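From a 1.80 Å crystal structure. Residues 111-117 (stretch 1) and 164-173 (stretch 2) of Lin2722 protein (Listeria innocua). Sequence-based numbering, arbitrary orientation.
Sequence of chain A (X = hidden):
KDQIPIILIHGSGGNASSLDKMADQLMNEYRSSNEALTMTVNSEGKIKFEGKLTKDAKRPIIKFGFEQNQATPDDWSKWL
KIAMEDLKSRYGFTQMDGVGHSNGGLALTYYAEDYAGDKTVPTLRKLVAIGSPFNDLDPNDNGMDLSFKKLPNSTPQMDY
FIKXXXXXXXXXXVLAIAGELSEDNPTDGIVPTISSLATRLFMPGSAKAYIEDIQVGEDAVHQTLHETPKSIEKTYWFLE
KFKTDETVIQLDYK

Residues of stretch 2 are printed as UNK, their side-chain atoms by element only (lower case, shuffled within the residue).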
# COMPACT_ATOMS: atom_id res chain seq x y z
N TYR A 111 1.96 -9.40 0.76
CA TYR A 111 3.21 -9.46 1.58
C TYR A 111 2.89 -9.48 3.08
O TYR A 111 3.47 -10.23 3.85
CB TYR A 111 4.06 -8.24 1.21
CG TYR A 111 5.44 -8.18 1.84
CD1 TYR A 111 6.57 -8.64 1.15
CD2 TYR A 111 5.62 -7.63 3.11
CE1 TYR A 111 7.84 -8.54 1.75
CE2 TYR A 111 6.87 -7.53 3.73
CZ TYR A 111 7.97 -7.98 3.04
OH TYR A 111 9.18 -7.82 3.66
N ALA A 112 1.93 -8.66 3.49
CA ALA A 112 1.52 -8.60 4.87
C ALA A 112 0.94 -9.91 5.35
O ALA A 112 1.17 -10.31 6.53
CB ALA A 112 0.48 -7.48 5.03
N GLU A 113 0.17 -10.57 4.49
CA GLU A 113 -0.43 -11.85 4.86
C GLU A 113 0.50 -13.04 4.76
O GLU A 113 0.31 -14.01 5.51
CB GLU A 113 -1.74 -12.11 4.09
CG GLU A 113 -2.86 -11.18 4.54
CD GLU A 113 -4.21 -11.56 4.05
OE1 GLU A 113 -4.27 -12.35 3.07
OE2 GLU A 113 -5.22 -11.10 4.66
N ASP A 114 1.48 -13.00 3.86
CA ASP A 114 2.22 -14.17 3.51
C ASP A 114 3.56 -14.25 4.23
O ASP A 114 4.09 -15.34 4.37
CB ASP A 114 2.46 -14.24 2.01
CG ASP A 114 1.21 -14.54 1.21
OD1 ASP A 114 0.15 -14.88 1.81
OD2 ASP A 114 1.27 -14.39 -0.02
N TYR A 115 4.11 -13.12 4.66
CA TYR A 115 5.47 -13.11 5.26
C TYR A 115 5.63 -12.47 6.63
O TYR A 115 6.74 -12.21 7.05
CB TYR A 115 6.45 -12.43 4.30
CG TYR A 115 6.33 -12.99 2.90
CD1 TYR A 115 6.53 -14.33 2.65
CD2 TYR A 115 5.90 -12.17 1.85
CE1 TYR A 115 6.36 -14.83 1.36
CE2 TYR A 115 5.74 -12.64 0.60
CZ TYR A 115 5.97 -13.96 0.33
OH TYR A 115 5.80 -14.43 -0.96
N ALA A 116 4.52 -12.21 7.35
CA ALA A 116 4.61 -11.60 8.70
C ALA A 116 5.57 -12.34 9.66
O ALA A 116 6.28 -11.70 10.46
CB ALA A 116 3.20 -11.47 9.31
N GLY A 117 5.61 -13.67 9.59
CA GLY A 117 6.49 -14.45 10.48
C GLY A 117 7.94 -14.64 10.02
O GLY A 117 8.74 -15.30 10.69
N UNK A 164 -6.78 -15.51 4.93
CA UNK A 164 -5.45 -15.38 5.51
C UNK A 164 -5.30 -14.17 6.41
O UNK A 164 -4.20 -13.84 6.81
c UNK A 164 -4.34 -16.76 3.73
c UNK A 164 -4.43 -15.40 4.39
o UNK A 164 -4.78 -16.96 2.59
n UNK A 164 -3.88 -17.73 4.49
N UNK A 165 -6.42 -13.53 6.75
CA UNK A 165 -6.38 -12.32 7.58
C UNK A 165 -5.71 -12.53 8.94
O UNK A 165 -5.10 -11.60 9.46
o UNK A 165 -10.95 -12.51 7.82
c UNK A 165 -8.69 -12.55 8.65
c UNK A 165 -10.13 -12.03 8.60
n UNK A 165 -10.43 -11.06 9.42
c UNK A 165 -7.78 -11.75 7.76
N UNK A 166 -5.85 -13.75 9.46
CA UNK A 166 -5.26 -14.18 10.74
C UNK A 166 -3.72 -14.13 10.73
O UNK A 166 -3.08 -14.14 11.80
c UNK A 166 -5.36 -16.67 9.99
o UNK A 166 -4.99 -16.10 12.27
c UNK A 166 -5.69 -15.66 11.11
N UNK A 167 -3.13 -14.09 9.54
CA UNK A 167 -1.69 -14.16 9.44
C UNK A 167 -1.03 -12.79 9.53
O UNK A 167 0.21 -12.73 9.65
c UNK A 167 -1.56 -17.15 9.02
o UNK A 167 -2.48 -17.69 9.67
o UNK A 167 -0.35 -17.35 9.24
c UNK A 167 -1.92 -16.18 7.93
c UNK A 167 -1.28 -14.82 8.12
N UNK A 168 -1.81 -11.70 9.51
CA UNK A 168 -1.15 -10.38 9.54
C UNK A 168 -0.52 -10.14 10.90
O UNK A 168 -0.94 -10.71 11.91
c UNK A 168 -2.08 -9.19 9.14
c UNK A 168 -3.10 -8.90 10.21
c UNK A 168 -2.76 -9.48 7.81
N UNK A 169 0.55 -9.36 10.90
CA UNK A 169 1.18 -8.90 12.11
C UNK A 169 0.12 -8.20 12.96
O UNK A 169 -0.63 -7.36 12.47
c UNK A 169 2.31 -7.91 11.81
o UNK A 169 2.82 -7.31 13.00
N UNK A 170 0.08 -8.53 14.24
CA UNK A 170 -0.85 -7.82 15.10
C UNK A 170 -0.47 -6.36 15.30
O UNK A 170 -1.25 -5.63 15.86
c UNK A 170 0.50 -9.26 16.40
c UNK A 170 0.90 -9.49 15.00
c UNK A 170 -0.77 -8.57 16.42
N UNK A 171 0.72 -5.95 14.86
CA UNK A 171 1.11 -4.53 14.90
C UNK A 171 0.89 -3.78 13.59
O UNK A 171 1.20 -2.58 13.50
c UNK A 171 2.79 -4.96 16.71
o UNK A 171 3.76 -5.72 16.89
c UNK A 171 2.57 -4.40 15.33
o UNK A 171 1.97 -4.68 17.61
N UNK A 172 0.35 -4.46 12.58
CA UNK A 172 0.11 -3.84 11.26
C UNK A 172 -0.85 -2.65 11.40
O UNK A 172 -1.82 -2.70 12.15
c UNK A 172 -1.42 -5.24 7.91
c UNK A 172 0.90 -4.34 8.20
c UNK A 172 -0.46 -4.82 10.26
c UNK A 172 -0.49 -4.38 8.78
N UNK A 173 -0.58 -1.59 10.66
CA UNK A 173 -1.46 -0.40 10.65
C UNK A 173 -1.75 -0.11 9.18
O UNK A 173 -0.85 0.02 8.37
c UNK A 173 0.30 1.73 13.42
o UNK A 173 0.70 2.64 12.68
o UNK A 173 0.39 1.77 14.70
c UNK A 173 -0.41 0.57 12.76
c UNK A 173 -0.77 0.80 11.31
O HOH W 1 1.37 -8.25 8.40
O HOH W 2 2.08 -13.84 7.37

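Position 164 carries two side-chain carbons, the second bonded to one oxygen and one nitrogen: a short amide. Its CB lies 3.3 Å from Glu-113 OE1, and CA-to-CB points toward stretch 1 while the end of the chain leads away. The residue is Asn-164.

Position 165 has three carbons in a row, the third bearing one oxygen and one nitrogen, so the amide is one methylene longer. Its CA is 3.4 Å from Glu-113 OE2, whereas the side chain turns away overall. This is Gln-165. Glu-113 OE2 also comes within 3.4 Å of the backbone N of Gln-165, but the angle is too poor for a hydrogen bond.

At 166 a single carbon branches to one oxygen and one carbon, and nothing on stretch 1 is touched: Thr-166.

Position 167 shows three carbons, the third holding two oxygens, a carboxylate. Its CB packs 3.2 Å from Glu-113 O, and its backbone O lies 3.3 Å from Ala-116 CB. It is Glu-167, whose N closes the 3-10 segment's bond to Asn-164 O at 2.9 Å.

Position 168 has one carbon forking to two others, with no heteroatom. One of these methyls approaches Glu-113 CG to 3.7 Å, and CA sits 3.8 Å from Ala-112 O. The fork identifies Val-168.

Position 169 bears one carbon and then one oxygen; its N is 3.7 Å from Ala-116 CB. This is Ser-169, and its OG accepts a hydrogen bond from the N of position 171 at 3.1 Å.

At 170 three carbons close a ring onto the backbone N, without contact to stretch 1: Pro-170.

Position 171 has two carbons, the second with two oxygens, and is out of reach: Asp-171.

Position 172 has four carbons forked at the second. One terminal methyl lies 4.1 Å from Ala-112 CB, the apolar contact between the stretches. It is Leu-172; its N donates to Ser-169 O at 3.1 Å, within a type I turn.

Position 173 again has three carbons and a terminal carboxylate, out of reach: Glu-173.

No direct hydrogen bond joins the stretches, so the contact rests on packing and water. Water 1 donates to Ala-112 O (2.8 Å from its O) and accepts from Ser-169 N (2.9 Å from its O). Water 2 accepts from Ala-116 N at 2.9 Å from its O, and donates to Glu-113 O at 2.6 Å and Glu-167 O at 3.2 Å. The waters thus link backbone polar groups across the seam, while Glu-113, with the largest covered area, lays its side chain along Asn-164, Gln-165 and Val-168.

Stretch 2, residues 164-173: NQTEVSPDLE
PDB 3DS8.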